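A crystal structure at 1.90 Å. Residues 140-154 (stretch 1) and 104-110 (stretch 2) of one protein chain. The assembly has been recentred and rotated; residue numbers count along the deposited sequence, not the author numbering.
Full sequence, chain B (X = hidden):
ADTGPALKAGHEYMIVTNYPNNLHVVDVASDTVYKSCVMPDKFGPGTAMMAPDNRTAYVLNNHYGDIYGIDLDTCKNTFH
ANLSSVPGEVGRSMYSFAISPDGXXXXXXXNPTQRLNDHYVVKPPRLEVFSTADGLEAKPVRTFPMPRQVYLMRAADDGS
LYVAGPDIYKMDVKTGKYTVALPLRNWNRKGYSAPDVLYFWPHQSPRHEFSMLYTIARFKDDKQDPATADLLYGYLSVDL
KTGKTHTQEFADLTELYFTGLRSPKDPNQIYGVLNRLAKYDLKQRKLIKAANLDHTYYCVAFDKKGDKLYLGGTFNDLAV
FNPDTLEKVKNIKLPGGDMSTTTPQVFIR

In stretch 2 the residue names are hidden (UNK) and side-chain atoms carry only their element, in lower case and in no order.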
# COMPACT_ATOMS: atom_id res chain seq x y z
N PRO B 140 -26.43 -17.77 -19.48
CA PRO B 140 -26.87 -16.61 -20.26
C PRO B 140 -27.95 -16.91 -21.31
O PRO B 140 -27.80 -17.83 -22.12
CB PRO B 140 -25.58 -16.14 -20.93
CG PRO B 140 -24.55 -16.48 -19.94
CD PRO B 140 -24.96 -17.86 -19.49
N VAL B 141 -29.06 -16.18 -21.23
CA VAL B 141 -30.14 -16.33 -22.20
C VAL B 141 -30.06 -15.18 -23.20
O VAL B 141 -30.70 -15.21 -24.24
CB VAL B 141 -31.55 -16.39 -21.53
CG1 VAL B 141 -31.67 -17.62 -20.66
CG2 VAL B 141 -31.83 -15.12 -20.72
N ARG B 142 -29.21 -14.21 -22.89
CA ARG B 142 -29.02 -13.04 -23.74
C ARG B 142 -27.78 -12.32 -23.22
O ARG B 142 -27.54 -12.31 -22.02
CB ARG B 142 -30.23 -12.12 -23.59
CG ARG B 142 -30.64 -11.36 -24.82
CD ARG B 142 -31.84 -10.46 -24.50
NE ARG B 142 -32.83 -11.18 -23.72
CZ ARG B 142 -33.35 -10.75 -22.58
NH1 ARG B 142 -33.00 -9.59 -22.06
NH2 ARG B 142 -34.18 -11.53 -21.92
N THR B 143 -26.95 -11.79 -24.11
CA THR B 143 -25.77 -11.04 -23.70
C THR B 143 -25.49 -9.90 -24.65
O THR B 143 -25.67 -10.01 -25.86
CB THR B 143 -24.48 -11.94 -23.43
OG1 THR B 143 -23.34 -11.44 -24.14
CG2 THR B 143 -24.70 -13.38 -23.76
N PHE B 144 -25.10 -8.76 -24.08
CA PHE B 144 -24.82 -7.57 -24.86
C PHE B 144 -23.49 -6.98 -24.44
O PHE B 144 -22.97 -7.31 -23.38
CB PHE B 144 -25.89 -6.50 -24.58
CG PHE B 144 -27.29 -6.99 -24.69
CD1 PHE B 144 -28.00 -7.37 -23.55
CD2 PHE B 144 -27.93 -7.04 -25.92
CE1 PHE B 144 -29.33 -7.78 -23.64
CE2 PHE B 144 -29.26 -7.45 -26.02
CZ PHE B 144 -29.96 -7.82 -24.88
N PRO B 145 -22.92 -6.11 -25.29
CA PRO B 145 -21.64 -5.47 -24.97
C PRO B 145 -21.86 -4.33 -23.96
O PRO B 145 -22.89 -3.65 -23.99
CB PRO B 145 -21.18 -4.93 -26.33
CG PRO B 145 -22.46 -4.64 -27.03
CD PRO B 145 -23.31 -5.83 -26.68
N MET B 146 -20.91 -4.16 -23.06
CA MET B 146 -20.99 -3.12 -22.04
C MET B 146 -19.73 -2.28 -21.99
O MET B 146 -18.65 -2.73 -22.39
CB MET B 146 -21.20 -3.75 -20.65
CG MET B 146 -22.56 -4.37 -20.43
SD MET B 146 -23.85 -3.14 -20.46
CE MET B 146 -23.68 -2.40 -18.82
N PRO B 147 -19.86 -1.00 -21.60
CA PRO B 147 -18.66 -0.17 -21.52
C PRO B 147 -17.88 -0.55 -20.26
O PRO B 147 -18.38 -1.28 -19.40
CB PRO B 147 -19.24 1.25 -21.45
CG PRO B 147 -20.60 1.07 -20.85
CD PRO B 147 -21.09 -0.19 -21.50
N ARG B 148 -16.62 -0.13 -20.18
CA ARG B 148 -15.78 -0.41 -19.02
C ARG B 148 -16.17 0.44 -17.83
O ARG B 148 -16.87 1.43 -17.98
CB ARG B 148 -14.31 -0.13 -19.32
CG ARG B 148 -13.70 -1.07 -20.29
CD ARG B 148 -12.29 -1.40 -19.88
NE ARG B 148 -12.02 -2.75 -20.34
CZ ARG B 148 -12.03 -3.82 -19.57
NH1 ARG B 148 -12.26 -3.74 -18.28
NH2 ARG B 148 -11.95 -5.00 -20.14
N GLN B 149 -15.66 0.04 -16.67
CA GLN B 149 -15.87 0.73 -15.40
C GLN B 149 -17.32 0.84 -14.94
O GLN B 149 -17.72 1.82 -14.30
CB GLN B 149 -15.17 2.09 -15.42
CG GLN B 149 -13.65 1.97 -15.63
CD GLN B 149 -12.99 3.27 -16.06
OE1 GLN B 149 -13.48 3.97 -16.95
NE2 GLN B 149 -11.85 3.58 -15.46
N VAL B 150 -18.11 -0.18 -15.25
CA VAL B 150 -19.51 -0.24 -14.86
C VAL B 150 -19.60 -0.94 -13.51
O VAL B 150 -18.92 -1.93 -13.27
CB VAL B 150 -20.37 -0.98 -15.93
CG1 VAL B 150 -21.70 -1.44 -15.33
CG2 VAL B 150 -20.61 -0.08 -17.14
N TYR B 151 -20.39 -0.37 -12.60
CA TYR B 151 -20.60 -0.95 -11.28
C TYR B 151 -22.10 -1.09 -10.98
O TYR B 151 -22.78 -1.83 -11.69
CB TYR B 151 -19.81 -0.19 -10.20
CG TYR B 151 -20.00 1.32 -10.14
CD1 TYR B 151 -20.71 1.91 -9.10
CD2 TYR B 151 -19.47 2.16 -11.13
CE1 TYR B 151 -20.90 3.29 -9.04
CE2 TYR B 151 -19.65 3.54 -11.07
CZ TYR B 151 -20.37 4.09 -10.02
OH TYR B 151 -20.61 5.45 -9.97
N LEU B 152 -22.64 -0.38 -9.99
CA LEU B 152 -24.06 -0.47 -9.64
C LEU B 152 -25.09 -0.33 -10.77
O LEU B 152 -24.95 0.50 -11.67
CB LEU B 152 -24.40 0.53 -8.54
CG LEU B 152 -23.65 0.35 -7.22
CD1 LEU B 152 -24.18 1.36 -6.22
CD2 LEU B 152 -23.83 -1.05 -6.71
N MET B 153 -26.15 -1.14 -10.68
CA MET B 153 -27.24 -1.16 -11.65
C MET B 153 -28.56 -1.37 -10.91
O MET B 153 -28.60 -2.09 -9.92
CB MET B 153 -27.07 -2.32 -12.64
CG MET B 153 -25.80 -2.29 -13.48
SD MET B 153 -25.80 -3.55 -14.77
CE MET B 153 -26.26 -4.99 -13.85
N ARG B 154 -29.62 -0.73 -11.39
CA ARG B 154 -30.95 -0.89 -10.79
C ARG B 154 -31.98 -0.89 -11.91
O ARG B 154 -31.93 -0.07 -12.81
CB ARG B 154 -31.27 0.25 -9.81
CG ARG B 154 -30.38 0.35 -8.56
CD ARG B 154 -30.54 -0.81 -7.61
NE ARG B 154 -31.94 -1.05 -7.27
CZ ARG B 154 -32.63 -0.39 -6.35
NH1 ARG B 154 -32.06 0.60 -5.66
NH2 ARG B 154 -33.89 -0.73 -6.09
N UNK B 104 -38.27 -12.02 -13.00
CA UNK B 104 -38.05 -13.13 -13.91
C UNK B 104 -36.65 -13.22 -14.50
O UNK B 104 -36.26 -14.26 -15.02
c UNK B 104 -41.61 -13.13 -15.49
c UNK B 104 -41.38 -13.70 -16.88
c UNK B 104 -39.11 -13.12 -15.02
c UNK B 104 -40.50 -13.55 -14.52
n UNK B 104 -42.28 -13.06 -17.88
N UNK B 105 -35.91 -12.12 -14.46
CA UNK B 105 -34.55 -12.12 -14.98
C UNK B 105 -33.61 -11.41 -14.02
O UNK B 105 -34.04 -10.59 -13.22
o UNK B 105 -34.98 -10.09 -18.95
c UNK B 105 -35.15 -11.31 -18.72
c UNK B 105 -34.45 -11.41 -16.33
o UNK B 105 -35.02 -12.19 -19.60
c UNK B 105 -35.50 -11.77 -17.33
N UNK B 106 -32.33 -11.76 -14.12
CA UNK B 106 -31.28 -11.16 -13.31
C UNK B 106 -30.22 -10.72 -14.32
O UNK B 106 -29.87 -11.47 -15.23
c UNK B 106 -30.67 -12.16 -12.28
c UNK B 106 -31.73 -12.61 -11.28
c UNK B 106 -29.50 -11.52 -11.54
N UNK B 107 -29.77 -9.48 -14.18
CA UNK B 107 -28.76 -8.93 -15.06
C UNK B 107 -27.45 -8.79 -14.29
O UNK B 107 -27.45 -8.58 -13.08
c UNK B 107 -32.43 -8.15 -17.52
c UNK B 107 -32.97 -6.98 -15.49
c UNK B 107 -30.66 -7.53 -15.99
o UNK B 107 -34.69 -7.65 -17.00
c UNK B 107 -31.09 -8.12 -17.18
c UNK B 107 -29.21 -7.56 -15.59
c UNK B 107 -33.36 -7.59 -16.67
c UNK B 107 -31.62 -6.95 -15.16
N UNK B 108 -26.34 -8.92 -14.98
CA UNK B 108 -25.04 -8.80 -14.35
C UNK B 108 -24.01 -8.41 -15.39
O UNK B 108 -23.98 -9.00 -16.47
c UNK B 108 -24.65 -10.12 -13.71
N UNK B 109 -23.25 -7.35 -15.15
CA UNK B 109 -22.23 -7.03 -16.13
C UNK B 109 -20.96 -7.76 -15.67
O UNK B 109 -20.63 -7.78 -14.48
o UNK B 109 -20.75 -5.07 -15.97
c UNK B 109 -23.12 -4.68 -15.89
c UNK B 109 -22.02 -5.51 -16.44
N UNK B 110 -20.37 -8.48 -16.62
CA UNK B 110 -19.19 -9.28 -16.38
C UNK B 110 -17.95 -8.71 -17.05
O UNK B 110 -17.94 -8.45 -18.25
c UNK B 110 -19.41 -10.73 -16.92
c UNK B 110 -18.19 -11.58 -16.65
c UNK B 110 -20.65 -11.35 -16.29
O HOH W 1 -18.84 -5.22 -13.22

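Position 104 carries five side-chain atoms: four carbons in a row, ending in a nitrogen. The chain is unbranched. It is exposed, touches a crystal neighbour in the lattice, and touches nothing on stretch 1. A four-carbon chain with a terminal nitrogen is lysine, so this is Lys 104.

Position 105 has three carbons, the third carrying two oxygens. The flat end group is a carboxylate. CA-to-CB points toward stretch 1. One carboxylate oxygen lies 2.6 Å from Arg 142 NH2, near the plane of the guanidinium and at its edge. The residue is Glu 105; the extra carbon before the carboxylate rules out aspartate. With Arg 142 NH2 and Glu 105 OE2 at 2.6 Å, the opposite charges form a salt bridge. It includes a hydrogen bond from NH2 that is weak, because the N-H...acceptor angle is only 128°. Val 141 lies at the margin, its CG2 4.5 Å from Glu 105 OE2.

Position 106 shows one carbon carrying two more carbons. No side-chain atom comes within reach of stretch 1. Three carbons branched at the first give valine, Val 106. It is buried, with chi1 in the t well.

Position 107 has one carbon followed by a ring of six carbons that bears one oxygen. CA-to-CB points toward stretch 1. Met 153 CE is 3.9 Å from the backbone O of position 107 and 4.3 Å from its CB. The methionine methyl therefore meets the base of this side chain. The ring with its single oxygen is a phenol, so the residue is Tyr 107. The hydroxyl lies on the Glu 105 side, with Tyr 107 OH 3.1 Å from Glu 105 OE1.

Position 108 has a single side-chain carbon. CA-to-CB points away from stretch 1. The contact is made by backbone instead: Met 153 CE is 4.0 Å from the CA of position 108. The lone carbon makes it Ala 108.

Position 109 has one carbon carrying one oxygen and one carbon. CA-to-CB points toward stretch 1, and the terminal carbon of position 109 meets three side chains. It is 3.1 Å from Met 153 SD, 3.6 Å from Val 150 CG1 and 3.8 Å from Met 146 CE. This branch is threonine, Thr 109, and that carbon is its methyl, CG2. The hydroxyl has a polar partner: Thr 109 OG1 forms a weak hydrogen bond at 3.4 Å with the O of water 1. The same water O donates to Val 150 O at 3.3 Å.

Position 110 again has one carbon carrying two carbons. CA-to-CB points away, and the side chain makes no contact with stretch 1. This is Val 110.

The contact is small, burying 306 Å² in all, and it works through side chains turned toward stretch 1 from a strand. At Glu 105 the link is charged and includes the only direct hydrogen bond between the stretches. At Thr 109, which has the largest covered area, the methyl packs among Met 146, Val 150 and Met 153. Met 153 also reaches Tyr 107 and Ala 108, and water 1 bridges Thr 109 to Val 150.

Stretch 2, residues 104-110: KEVYATV
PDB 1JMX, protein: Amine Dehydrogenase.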